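Local structure of urocanate hydratase (7NED) at residues A[142-145]-A[146-149]; A[172-175]-A[176-179]; A[333-337]-A[338-342]; A[378-381]-A[382-385]. The protein catalyses the hydration of thiourocanate during bacterial breakdown of ergothioneine, probably through its bound NAD+ in the manner of urocanases. All coordinates share one frame; numbering follows the deposited sequence.

Contact 1 of 4, residues A[142-145]-A[146-149]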
ATOM      1  N   ILE A 142      25.010 -14.502   4.250  1.00 18.17           N
ATOM      2  CA  ILE A 142      25.666 -13.891   3.087  1.00 15.08           C
ATOM      3  C   ILE A 142      27.124 -14.324   3.016  1.00 18.86           C
ATOM      4  O   ILE A 142      27.615 -14.745   1.958  1.00 17.48           O
ATOM      5  CB  ILE A 142      25.558 -12.355   3.123  1.00 16.27           C
ATOM      6  CG1 ILE A 142      24.115 -11.893   2.966  1.00 14.67           C
ATOM      7  CG2 ILE A 142      26.461 -11.740   2.034  1.00 19.20           C
ATOM      8  CD1 ILE A 142      23.900 -10.418   3.351  1.00 16.97           C
ATOM      9  N   PHE A 143      27.855 -14.156   4.130  1.00 17.09           N
ATOM     10  CA  PHE A 143      29.266 -14.535   4.139  1.00 17.72           C
ATOM     11  C   PHE A 143      29.439 -16.019   3.820  1.00 18.42           C
ATOM     12  O   PHE A 143      30.328 -16.392   3.038  1.00 19.86           O
ATOM     13  CB  PHE A 143      29.896 -14.192   5.489  1.00 17.27           C
ATOM     14  CG  PHE A 143      30.030 -12.706   5.746  1.00 18.23           C
ATOM     15  CD1 PHE A 143      30.018 -11.798   4.702  1.00 15.82           C
ATOM     16  CD2 PHE A 143      30.183 -12.226   7.030  1.00 18.74           C
ATOM     17  CE1 PHE A 143      30.142 -10.417   4.947  1.00 18.03           C
ATOM     18  CE2 PHE A 143      30.305 -10.843   7.277  1.00 18.36           C
ATOM     19  CZ  PHE A 143      30.279  -9.948   6.226  1.00 12.91           C
ATOM     20  N   GLN A 144      28.562 -16.883   4.361  1.00 18.07           N
ATOM     21  CA  GLN A 144      28.698 -18.318   4.091  1.00 20.92           C
ATOM     22  C   GLN A 144      28.372 -18.662   2.642  1.00 23.82           C
ATOM     23  O   GLN A 144      29.015 -19.545   2.056  1.00 20.48           O
ATOM     24  CB  GLN A 144      27.836 -19.158   5.035  1.00 21.90           C
ATOM     25  CG  GLN A 144      28.354 -19.162   6.495  1.00 20.57           C
ATOM     26  CD  GLN A 144      29.748 -19.784   6.665  1.00 29.73           C
ATOM     27  OE1 GLN A 144      30.747 -19.270   6.148  1.00 29.15           O
ATOM     28  NE2 GLN A 144      29.822 -20.870   7.423  1.00 30.72           N
ATOM     29  N   SER A 145      27.366 -17.998   2.056  1.00 20.14           N
ATOM     30  CA  SER A 145      27.064 -18.185   0.642  1.00 21.31           C
ATOM     31  C   SER A 145      28.257 -17.800  -0.230  1.00 22.80           C
ATOM     32  O   SER A 145      28.639 -18.529  -1.153  1.00 23.56           O
ATOM     33  CB  SER A 145      25.813 -17.374   0.275  1.00 20.10           C
ATOM     34  OG  SER A 145      25.574 -17.469  -1.118  1.00 23.51           O
ATOM     35  N   ILE A 146      28.873 -16.660   0.067  1.00 18.45           N
ATOM     36  CA  ILE A 146      30.087 -16.259  -0.639  1.00 21.67           C
ATOM     37  C   ILE A 146      31.174 -17.316  -0.475  1.00 21.84           C
ATOM     38  O   ILE A 146      31.872 -17.659  -1.439  1.00 25.22           O
ATOM     39  CB  ILE A 146      30.550 -14.880  -0.132  1.00 20.41           C
ATOM     40  CG1 ILE A 146      29.551 -13.793  -0.557  1.00 18.08           C
ATOM     41  CG2 ILE A 146      31.988 -14.574  -0.585  1.00 21.21           C
ATOM     42  CD1 ILE A 146      29.871 -12.405   0.059  1.00 18.74           C
ATOM     43  N   ALA A 147      31.346 -17.839   0.742  1.00 22.41           N
ATOM     44  CA  ALA A 147      32.352 -18.870   0.975  1.00 21.88           C
ATOM     45  C   ALA A 147      32.104 -20.074   0.084  1.00 26.18           C
ATOM     46  O   ALA A 147      33.031 -20.603  -0.541  1.00 30.12           O
ATOM     47  CB  ALA A 147      32.344 -19.302   2.440  1.00 20.85           C
ATOM     48  N   ARG A 148      30.856 -20.549   0.047  1.00 21.23           N
ATOM     49  CA  ARG A 148      30.546 -21.689  -0.806  1.00 26.76           C
ATOM     50  C   ARG A 148      30.802 -21.369  -2.267  1.00 26.19           C
ATOM     51  O   ARG A 148      31.250 -22.236  -3.023  1.00 26.21           O
ATOM     52  CB  ARG A 148      29.099 -22.134  -0.611  1.00 20.86           C
ATOM     53  CG  ARG A 148      28.842 -22.747   0.729  1.00 28.34           C
ATOM     54  CD  ARG A 148      27.483 -23.413   0.779  1.00 25.69           C
ATOM     55  NE  ARG A 148      26.408 -22.487   0.450  1.00 31.72           N
ATOM     56  CZ  ARG A 148      25.858 -21.652   1.329  1.00 29.01           C
ATOM     57  NH1 ARG A 148      26.322 -21.618   2.567  1.00 24.32           N
ATOM     58  NH2 ARG A 148      24.873 -20.830   0.960  1.00 35.03           N
ATOM     59  N   LEU A 149      30.485 -20.152  -2.701  1.00 23.20           N
ATOM     60  CA  LEU A 149      30.542 -19.860  -4.127  1.00 27.40           C
ATOM     61  C   LEU A 149      31.960 -19.629  -4.611  1.00 28.58           C
ATOM     62  O   LEU A 149      32.273 -19.964  -5.760  1.00 26.27           O
ATOM     63  CB  LEU A 149      29.690 -18.637  -4.457  1.00 27.16           C
ATOM     64  CG  LEU A 149      28.178 -18.786  -4.362  1.00 25.23           C
ATOM     65  CD1 LEU A 149      27.547 -17.390  -4.394  1.00 23.83           C
ATOM     66  CD2 LEU A 149      27.614 -19.641  -5.511  1.00 25.95           C
TER
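Arg148 folds back along its own helix to lie against Gln144 and Ser145, the residues one turn before it. Its CB rests 3.7 Å from Ser145 O, and CG sits 3.5 Å from Gln144 O, the carbonyl that also takes the backbone N-H of Arg148 at 2.9 Å. The chain then bends about its CG-CD bond (chi3 -57°), which swings the guanidinium over the helix surface. There one face of the flat group lies on Ser145 CA, while NH2 stands 3.6 Å from Ser145 CB and NH1 reaches Gln144 CB at 3.8 Å. NH1 makes no hydrogen bond to Gln144 O, since the angle is poor; the tip is laid on backbone and methylene groups. On the buried side, Ile142 and Ile146 lean together along the helix, with Ile142 CG2 4.0 Å from Ile146 CD1. At the edge of this side, Ser145 OG lies 3.8 Å from Leu149 CD1, and Phe339 of helix 335-344 packs over it. Four successive i to i+4 backbone bonds join the segments, the pattern of a regular alpha-helix with one apolar face and one polar face, here near the end of helix 133-150 beside the Rossmann-like sheet.

Contact 2 of 4, residues A[172-175]-A[176-179]; sequences QPLA and GTLA
Leu174 and Leu178, one helical turn apart, are brought together by different first torsions. In Leu174 the CG lies anti to the backbone N (chi1 -165°), whereas in Leu178 it is anti to the carbonyl carbon (chi1 -74°), and Leu178 CD1 thereby comes to rest 3.9 Å from Leu174 CG. The same turn of Leu178 sets its CG close over the carbonyl of Leu174, 3.1 Å from Leu174 O, the oxygen that already accepts the N-H of Leu178 at 2.8 Å. The CD1 methyl of Leu174 comes to 3.8 Å from Thr177 OG1, the two side chains meeting at about a right angle.

Gly176 donates its N-H to Gln172 O at 2.8 Å, but the last bond of the series, from Ala179 N to Ala175 O, has stretched to 3.2 Å as the helix runs out. Beyond the segments, Leu178 touches Tyr140, Leu386 and His390, while the amide of Gln172 is hydrogen-bonded to Thr162. Cutting Leu178 back to an alanine is likely to open a gap beside Leu174 and lose the packing on Leu386 and His390. Helix 172-178 is the crossover between parallel strands 159-163 and 182-187, a beta-alpha-beta unit of the Rossmann-like domain. The side chains that carry the contact are mainly apolar, which implies that they meet by packing, without charge pairing.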
ATOM      1  N   GLN A 172      28.091  -6.902  11.794  1.00 16.45           N
ATOM      2  CA  GLN A 172      28.993  -7.442  10.785  1.00 14.13           C
ATOM      3  C   GLN A 172      30.248  -8.058  11.396  1.00 17.21           C
ATOM      4  O   GLN A 172      30.663  -9.131  10.930  1.00 16.57           O
ATOM      5  CB  GLN A 172      29.359  -6.331   9.791  1.00 13.79           C
ATOM      6  CG  GLN A 172      28.226  -5.818   8.949  1.00 16.54           C
ATOM      7  CD  GLN A 172      28.679  -4.657   8.108  1.00 18.67           C
ATOM      8  OE1 GLN A 172      28.862  -4.784   6.892  1.00 16.82           O
ATOM      9  NE2 GLN A 172      28.966  -3.530   8.769  1.00 17.59           N
ATOM     10  N   PRO A 173      30.900  -7.455  12.384  1.00 15.78           N
ATOM     11  CA  PRO A 173      32.129  -8.086  12.897  1.00 18.63           C
ATOM     12  C   PRO A 173      31.873  -9.463  13.471  1.00 18.11           C
ATOM     13  O   PRO A 173      32.696 -10.370  13.288  1.00 18.06           O
ATOM     14  CB  PRO A 173      32.633  -7.089  13.967  1.00 17.68           C
ATOM     15  CG  PRO A 173      31.476  -6.187  14.238  1.00 18.27           C
ATOM     16  CD  PRO A 173      30.667  -6.131  12.980  1.00 16.29           C
ATOM     17  N   LEU A 174      30.745  -9.651  14.164  1.00 17.67           N
ATOM     18  CA  LEU A 174      30.456 -10.965  14.711  1.00 17.53           C
ATOM     19  C   LEU A 174      30.040 -11.946  13.619  1.00 17.06           C
ATOM     20  O   LEU A 174      30.438 -13.113  13.644  1.00 17.65           O
ATOM     21  CB  LEU A 174      29.390 -10.863  15.778  1.00 18.72           C
ATOM     22  CG  LEU A 174      29.217 -12.061  16.676  1.00 23.87           C
ATOM     23  CD1 LEU A 174      30.575 -12.564  17.316  1.00 21.50           C
ATOM     24  CD2 LEU A 174      28.230 -11.662  17.758  1.00 24.12           C
ATOM     25  N   ALA A 175      29.253 -11.499  12.647  1.00 16.38           N
ATOM     26  CA  ALA A 175      28.991 -12.361  11.512  1.00 15.43           C
ATOM     27  C   ALA A 175      30.305 -12.770  10.859  1.00 18.17           C
ATOM     28  O   ALA A 175      30.495 -13.934  10.519  1.00 16.88           O
ATOM     29  CB  ALA A 175      28.082 -11.663  10.496  1.00 15.96           C
ATOM     30  N   GLY A 176      31.221 -11.816  10.696  1.00 16.43           N
ATOM     31  CA  GLY A 176      32.503 -12.133  10.078  1.00 16.22           C
ATOM     32  C   GLY A 176      33.276 -13.175  10.865  1.00 15.56           C
ATOM     33  O   GLY A 176      33.690 -14.194  10.317  1.00 18.96           O
ATOM     34  N   THR A 177      33.448 -12.967  12.169  1.00 15.66           N
ATOM     35  CA  THR A 177      34.280 -13.933  12.904  1.00 18.98           C
ATOM     36  C   THR A 177      33.574 -15.270  13.125  1.00 20.43           C
ATOM     37  O   THR A 177      34.235 -16.323  13.162  1.00 17.00           O
ATOM     38  CB  THR A 177      34.756 -13.356  14.233  1.00 19.77           C
ATOM     39  OG1 THR A 177      33.642 -13.018  15.059  1.00 17.94           O
ATOM     40  CG2 THR A 177      35.664 -12.139  14.005  1.00 19.31           C
ATOM     41  N   LEU A 178      32.243 -15.276  13.261  1.00 18.85           N
ATOM     42  CA  LEU A 178      31.539 -16.554  13.301  1.00 18.01           C
ATOM     43  C   LEU A 178      31.797 -17.380  12.049  1.00 20.98           C
ATOM     44  O   LEU A 178      31.796 -18.620  12.109  1.00 18.51           O
ATOM     45  CB  LEU A 178      30.021 -16.320  13.472  1.00 18.28           C
ATOM     46  CG  LEU A 178      29.632 -15.874  14.888  1.00 20.51           C
ATOM     47  CD1 LEU A 178      28.216 -15.426  14.915  1.00 18.55           C
ATOM     48  CD2 LEU A 178      29.838 -16.978  15.938  1.00 21.61           C
ATOM     49  N   ALA A 179      31.983 -16.724  10.901  1.00 15.40           N
ATOM     50  CA  ALA A 179      32.300 -17.408   9.662  1.00 16.88           C
ATOM     51  C   ALA A 179      33.788 -17.664   9.485  1.00 18.33           C
ATOM     52  O   ALA A 179      34.194 -18.147   8.423  1.00 20.92           O
ATOM     53  CB  ALA A 179      31.793 -16.590   8.466  1.00 17.93           C
TER

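Contact 3 of 4, residues A[333-337]-A[338-342]; sequences DIFTE and AFLRP
Phe335 and Leu340 form the tight, buried part of this turn: Leu340 CD1 comes in the plane of the Phe335 ring, at its edge, 3.7 Å from Phe335 CD2. Phe335 O takes two donors, Leu340 N at 3.1 Å in the carbonyl plane and Phe339 N at 3.0 Å from above it. The bonds from Leu340 N to Phe335 O and from Arg341 N to Thr336 O span five residues, as in a pi-type turn. Arg341 is buried too: its guanidinium centres one face over Glu337 CA, with NH1 3.4 Å from Glu337 CG, and its NH2 binds Glu448 O and Met446 O. A leucine in place of Arg341 would probably leave these two carbonyls without this donor and uncover the aliphatic part of Glu337. The partly exposed side is looser. There Asp333 CB merely touches Ala338 CB, and the Glu337 carboxylate makes a long, weak ion pair with Arg449, its OE2 staying 5.2 Å from Arg341 NH1. The segment leads from the short, weakly bonded strand 333-334, outermost in the parallel sheet within this chain, into helix 335-344, whose Phe335 packs on Phe311 of strand 309-312 and whose Phe339 faces helix 133-150.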
ATOM      1  N   ASP A 333      27.136  -6.393  -7.278  1.00 21.41           N
ATOM      2  CA  ASP A 333      26.032  -7.272  -6.935  1.00 21.64           C
ATOM      3  C   ASP A 333      25.257  -6.739  -5.750  1.00 20.79           C
ATOM      4  O   ASP A 333      25.772  -5.973  -4.945  1.00 20.77           O
ATOM      5  CB  ASP A 333      26.519  -8.672  -6.577  1.00 19.71           C
ATOM      6  CG  ASP A 333      26.846  -9.501  -7.792  1.00 26.68           C
ATOM      7  OD1 ASP A 333      28.026  -9.921  -7.960  1.00 30.47           O
ATOM      8  OD2 ASP A 333      25.909  -9.700  -8.580  1.00 24.71           O
ATOM      9  N   ILE A 334      24.000  -7.174  -5.647  1.00 17.84           N
ATOM     10  CA  ILE A 334      23.185  -6.950  -4.458  1.00 18.26           C
ATOM     11  C   ILE A 334      23.071  -8.275  -3.718  1.00 16.13           C
ATOM     12  O   ILE A 334      22.976  -9.340  -4.337  1.00 16.79           O
ATOM     13  CB  ILE A 334      21.782  -6.395  -4.830  1.00 17.35           C
ATOM     14  CG1 ILE A 334      20.924  -6.144  -3.576  1.00 18.55           C
ATOM     15  CG2 ILE A 334      21.049  -7.338  -5.793  1.00 17.57           C
ATOM     16  CD1 ILE A 334      21.454  -5.013  -2.637  1.00 16.76           C
ATOM     17  N   PHE A 335      23.063  -8.214  -2.389  1.00 14.82           N
ATOM     18  CA  PHE A 335      23.148  -9.465  -1.638  1.00 17.74           C
ATOM     19  C   PHE A 335      21.931 -10.359  -1.823  1.00 18.41           C
ATOM     20  O   PHE A 335      22.012 -11.572  -1.575  1.00 17.70           O
ATOM     21  CB  PHE A 335      23.336  -9.163  -0.162  1.00 17.78           C
ATOM     22  CG  PHE A 335      22.082  -8.722   0.536  1.00 17.48           C
ATOM     23  CD1 PHE A 335      21.708  -7.389   0.550  1.00 14.89           C
ATOM     24  CD2 PHE A 335      21.315  -9.635   1.238  1.00 16.99           C
ATOM     25  CE1 PHE A 335      20.560  -6.983   1.206  1.00 19.50           C
ATOM     26  CE2 PHE A 335      20.183  -9.210   1.925  1.00 16.67           C
ATOM     27  CZ  PHE A 335      19.808  -7.901   1.899  1.00 15.98           C
ATOM     28  N   THR A 336      20.790  -9.781  -2.184  1.00 17.05           N
ATOM     29  CA  THR A 336      19.582 -10.567  -2.336  1.00 15.85           C
ATOM     30  C   THR A 336      19.697 -11.450  -3.575  1.00 18.09           C
ATOM     31  O   THR A 336      19.813 -12.679  -3.479  1.00 19.77           O
ATOM     32  CB  THR A 336      18.374  -9.625  -2.431  1.00 14.80           C
ATOM     33  OG1 THR A 336      18.632  -8.658  -3.458  1.00 16.13           O
ATOM     34  CG2 THR A 336      18.167  -8.890  -1.090  1.00 14.76           C
ATOM     35  N   GLU A 337      19.709 -10.828  -4.744  1.00 18.40           N
ATOM     36  CA  GLU A 337      19.767 -11.608  -5.977  1.00 21.60           C
ATOM     37  C   GLU A 337      20.993 -12.523  -5.984  1.00 17.99           C
ATOM     38  O   GLU A 337      20.935 -13.654  -6.481  1.00 18.61           O
ATOM     39  CB  GLU A 337      19.801 -10.665  -7.190  1.00 17.53           C
ATOM     40  CG  GLU A 337      19.767 -11.393  -8.525  1.00 18.50           C
ATOM     41  CD  GLU A 337      21.141 -11.836  -9.041  1.00 30.23           C
ATOM     42  OE1 GLU A 337      22.201 -11.449  -8.482  1.00 25.59           O
ATOM     43  OE2 GLU A 337      21.143 -12.627 -10.012  1.00 26.17           O
ATOM     44  N   ALA A 338      22.120 -12.038  -5.476  1.00 17.91           N
ATOM     45  CA  ALA A 338      23.363 -12.810  -5.641  1.00 20.64           C
ATOM     46  C   ALA A 338      23.518 -13.946  -4.632  1.00 19.16           C
ATOM     47  O   ALA A 338      24.106 -14.990  -4.972  1.00 23.38           O
ATOM     48  CB  ALA A 338      24.577 -11.895  -5.546  1.00 17.15           C
ATOM     49  N   PHE A 339      23.027 -13.780  -3.414  1.00 16.38           N
ATOM     50  CA  PHE A 339      23.326 -14.774  -2.377  1.00 17.68           C
ATOM     51  C   PHE A 339      22.114 -15.376  -1.683  1.00 23.74           C
ATOM     52  O   PHE A 339      22.091 -16.594  -1.452  1.00 21.65           O
ATOM     53  CB  PHE A 339      24.251 -14.141  -1.343  1.00 16.70           C
ATOM     54  CG  PHE A 339      25.465 -13.504  -1.959  1.00 17.65           C
ATOM     55  CD1 PHE A 339      26.284 -14.234  -2.820  1.00 19.62           C
ATOM     56  CD2 PHE A 339      25.740 -12.179  -1.753  1.00 17.87           C
ATOM     57  CE1 PHE A 339      27.388 -13.650  -3.433  1.00 20.18           C
ATOM     58  CE2 PHE A 339      26.866 -11.564  -2.342  1.00 17.35           C
ATOM     59  CZ  PHE A 339      27.688 -12.306  -3.181  1.00 18.77           C
ATOM     60  N   LEU A 340      21.100 -14.571  -1.327  1.00 18.55           N
ATOM     61  CA  LEU A 340      20.074 -15.108  -0.439  1.00 17.26           C
ATOM     62  C   LEU A 340      18.771 -15.483  -1.144  1.00 17.18           C
ATOM     63  O   LEU A 340      17.926 -16.140  -0.534  1.00 15.33           O
ATOM     64  CB  LEU A 340      19.763 -14.110   0.693  1.00 17.91           C
ATOM     65  CG  LEU A 340      20.933 -13.768   1.634  1.00 18.26           C
ATOM     66  CD1 LEU A 340      20.406 -12.889   2.755  1.00 20.71           C
ATOM     67  CD2 LEU A 340      21.602 -15.011   2.147  1.00 18.46           C
ATOM     68  N   ARG A 341      18.593 -15.137  -2.412  1.00 17.44           N
ATOM     69  CA  ARG A 341      17.299 -15.387  -3.034  1.00 17.29           C
ATOM     70  C   ARG A 341      16.899 -16.865  -3.039  1.00 15.08           C
ATOM     71  O   ARG A 341      15.694 -17.137  -2.937  1.00 19.20           O
ATOM     72  CB  ARG A 341      17.281 -14.807  -4.452  1.00 16.92           C
ATOM     73  CG  ARG A 341      15.839 -14.851  -5.101  1.00 17.98           C
ATOM     74  CD  ARG A 341      15.770 -13.952  -6.327  1.00 17.68           C
ATOM     75  NE  ARG A 341      15.792 -12.538  -5.961  1.00 15.91           N
ATOM     76  CZ  ARG A 341      16.117 -11.550  -6.784  1.00 20.17           C
ATOM     77  NH1 ARG A 341      16.434 -11.820  -8.052  1.00 19.08           N
ATOM     78  NH2 ARG A 341      16.036 -10.285  -6.358  1.00 17.26           N
ATOM     79  N   PRO A 342      17.805 -17.845  -3.106  1.00 18.74           N
ATOM     80  CA  PRO A 342      17.337 -19.235  -2.994  1.00 21.23           C
ATOM     81  C   PRO A 342      16.655 -19.514  -1.673  1.00 19.19           C
ATOM     82  O   PRO A 342      15.763 -20.366  -1.627  1.00 18.81           O
ATOM     83  CB  PRO A 342      18.629 -20.050  -3.155  1.00 21.82           C
ATOM     84  CG  PRO A 342      19.458 -19.190  -4.040  1.00 23.39           C
ATOM     85  CD  PRO A 342      19.209 -17.790  -3.550  1.00 19.41           C
TER

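Contact 4 of 4, residues A[378-381]-A[382-385]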
ATOM      1  N   GLU A 378      20.745 -29.071   9.627  1.00 25.49           N
ATOM      2  CA  GLU A 378      22.043 -28.765  10.198  1.00 29.44           C
ATOM      3  C   GLU A 378      22.338 -27.270  10.144  1.00 26.87           C
ATOM      4  O   GLU A 378      23.131 -26.768  10.954  1.00 25.22           O
ATOM      5  CB  GLU A 378      23.126 -29.583   9.491  1.00 30.69           C
ATOM      6  CG  GLU A 378      23.240 -30.992  10.053  1.00 38.64           C
ATOM      7  CD  GLU A 378      24.132 -31.918   9.220  1.00 48.04           C
ATOM      8  OE1 GLU A 378      25.198 -31.467   8.742  1.00 47.75           O
ATOM      9  OE2 GLU A 378      23.769 -33.106   9.052  1.00 51.12           O
ATOM     10  N   VAL A 379      21.694 -26.542   9.230  1.00 27.13           N
ATOM     11  CA  VAL A 379      21.924 -25.105   9.137  1.00 25.68           C
ATOM     12  C   VAL A 379      21.415 -24.401  10.386  1.00 24.05           C
ATOM     13  O   VAL A 379      22.169 -23.688  11.061  1.00 19.44           O
ATOM     14  CB  VAL A 379      21.282 -24.539   7.862  1.00 28.81           C
ATOM     15  CG1 VAL A 379      21.537 -23.044   7.764  1.00 30.60           C
ATOM     16  CG2 VAL A 379      21.877 -25.245   6.666  1.00 29.53           C
ATOM     17  N   ILE A 380      20.126 -24.567  10.701  1.00 24.31           N
ATOM     18  CA  ILE A 380      19.606 -23.926  11.902  1.00 21.15           C
ATOM     19  C   ILE A 380      20.302 -24.456  13.141  1.00 21.03           C
ATOM     20  O   ILE A 380      20.523 -23.705  14.103  1.00 21.84           O
ATOM     21  CB  ILE A 380      18.072 -24.050  12.019  1.00 22.28           C
ATOM     22  CG1 ILE A 380      17.579 -23.074  13.107  1.00 21.89           C
ATOM     23  CG2 ILE A 380      17.597 -25.462  12.411  1.00 20.57           C
ATOM     24  CD1 ILE A 380      17.795 -21.582  12.784  1.00 18.41           C
ATOM     25  N   ALA A 381      20.656 -25.748  13.154  1.00 21.46           N
ATOM     26  CA  ALA A 381      21.340 -26.314  14.325  1.00 21.87           C
ATOM     27  C   ALA A 381      22.690 -25.650  14.550  1.00 21.27           C
ATOM     28  O   ALA A 381      23.027 -25.263  15.674  1.00 23.52           O
ATOM     29  CB  ALA A 381      21.512 -27.826  14.160  1.00 24.07           C
ATOM     30  N   ASN A 382      23.473 -25.506  13.485  1.00 21.27           N
ATOM     31  CA  ASN A 382      24.714 -24.739  13.554  1.00 22.91           C
ATOM     32  C   ASN A 382      24.458 -23.319  14.043  1.00 22.65           C
ATOM     33  O   ASN A 382      25.155 -22.828  14.935  1.00 20.42           O
ATOM     34  CB  ASN A 382      25.388 -24.715  12.176  1.00 20.63           C
ATOM     35  CG  ASN A 382      26.589 -23.754  12.110  1.00 27.95           C
ATOM     36  OD1 ASN A 382      26.555 -22.721  11.386  1.00 28.63           O
ATOM     37  ND2 ASN A 382      27.640 -24.063  12.875  1.00 21.99           N
ATOM     38  N   TRP A 383      23.461 -22.632  13.458  1.00 19.37           N
ATOM     39  CA  TRP A 383      23.251 -21.230  13.807  1.00 18.81           C
ATOM     40  C   TRP A 383      22.898 -21.078  15.288  1.00 18.92           C
ATOM     41  O   TRP A 383      23.439 -20.214  15.988  1.00 20.93           O
ATOM     42  CB  TRP A 383      22.142 -20.607  12.918  1.00 17.52           C
ATOM     43  CG  TRP A 383      21.863 -19.295  13.487  1.00 17.17           C
ATOM     44  CD1 TRP A 383      20.740 -18.913  14.179  1.00 17.73           C
ATOM     45  CD2 TRP A 383      22.753 -18.190  13.521  1.00 17.72           C
ATOM     46  NE1 TRP A 383      20.879 -17.613  14.627  1.00 18.56           N
ATOM     47  CE2 TRP A 383      22.112 -17.152  14.237  1.00 18.14           C
ATOM     48  CE3 TRP A 383      24.046 -17.972  13.021  1.00 18.50           C
ATOM     49  CZ2 TRP A 383      22.708 -15.922  14.451  1.00 16.94           C
ATOM     50  CZ3 TRP A 383      24.632 -16.742  13.227  1.00 21.81           C
ATOM     51  CH2 TRP A 383      23.974 -15.736  13.948  1.00 18.08           C
ATOM     52  N   ILE A 384      21.984 -21.906  15.790  1.00 16.64           N
ATOM     53  CA  ILE A 384      21.536 -21.767  17.177  1.00 18.15           C
ATOM     54  C   ILE A 384      22.695 -22.023  18.138  1.00 21.75           C
ATOM     55  O   ILE A 384      22.892 -21.285  19.119  1.00 19.17           O
ATOM     56  CB  ILE A 384      20.330 -22.697  17.430  1.00 17.79           C
ATOM     57  CG1 ILE A 384      19.100 -22.155  16.647  1.00 17.55           C
ATOM     58  CG2 ILE A 384      20.012 -22.848  18.918  1.00 18.13           C
ATOM     59  CD1 ILE A 384      18.657 -20.691  17.070  1.00 15.72           C
ATOM     60  N   ARG A 385      23.511 -23.036  17.854  1.00 21.94           N
ATOM     61  CA  ARG A 385      24.685 -23.263  18.704  1.00 20.33           C
ATOM     62  C   ARG A 385      25.563 -22.025  18.748  1.00 19.84           C
ATOM     63  O   ARG A 385      25.974 -21.569  19.825  1.00 20.62           O
ATOM     64  CB  ARG A 385      25.488 -24.467  18.206  1.00 21.57           C
ATOM     65  CG  ARG A 385      24.762 -25.770  18.473  1.00 23.71           C
ATOM     66  CD  ARG A 385      25.634 -27.021  18.237  1.00 26.05           C
ATOM     67  NE  ARG A 385      24.800 -28.145  18.647  1.00 38.12           N
ATOM     68  CZ  ARG A 385      24.100 -28.887  17.795  1.00 40.20           C
ATOM     69  NH1 ARG A 385      24.205 -28.647  16.494  1.00 37.18           N
ATOM     70  NH2 ARG A 385      23.333 -29.882  18.234  1.00 35.63           N
TER
HETATM   71  O   HOH W   1      24.081 -22.016   9.935  1.00 24.73           O
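Ile380 and Ile384 meet one turn apart in a partly buried, apolar contact in the first half of helix 378-390, within the C-terminal domain. The two side chains run alongside each other, and Ile380 CG1 lies 4.0 Å from Ile384 CG1. The fit follows from Ile380 CG1 standing anti to the backbone N (chi1 -167°), which extends that branch along the helix towards the next turn. Its tip, Ile380 CD1, also comes to 4.2 Å from Trp383 CD1. Ile370 of helix 360-373 packs on both isoleucines, so this face is shared between two helices. The backbone is regular alpha-helix, with straight i to i+4 bonds such as that from Ile384 N to Ile380 O at 2.9 Å, and its side chains divide it into an amphipathic pattern. On another side, Trp383 turns its indole towards helix 133-150, its NE1 hydrogen-bonded to Ile400 O and its ring meeting that of Tyr140 with planes at about 45°. Asn382 points OD1 to Tyr140 OH as well. A water sits between the turns, 2.8 Å from Val379 O and 3.0 Å from Asn382 OD1; with more acceptors in reach than it has protons, it cannot donate to all of them at once. On the exposed flank the extended chain of Arg385 brings NH1 3.7 Å from Ala381 CB.

How the contacts relate
All four are local contacts along a helix, contact 3 starting from a short strand, but they differ in burial. Contacts 2 and 3 have no fully exposed touching residue, contact 1 is buried but exposes Arg148 and Leu149, and contact 4 is only partly buried. Contact 1 touches contacts 2 and 3, which do not touch each other: Phe143 CE2 packs 3.7 Å from Gly176 N, and Ile142 CD1 meets Phe335 CD2 at 3.4 Å. Contact 4 reaches contact 2 through Leu178 and Trp383. Contact 2 is mainly apolar; contact 3 departs from regular helix and holds an arginine by carbonyl oxygens; in contacts 1 and 4 arginines lie along the outer surface.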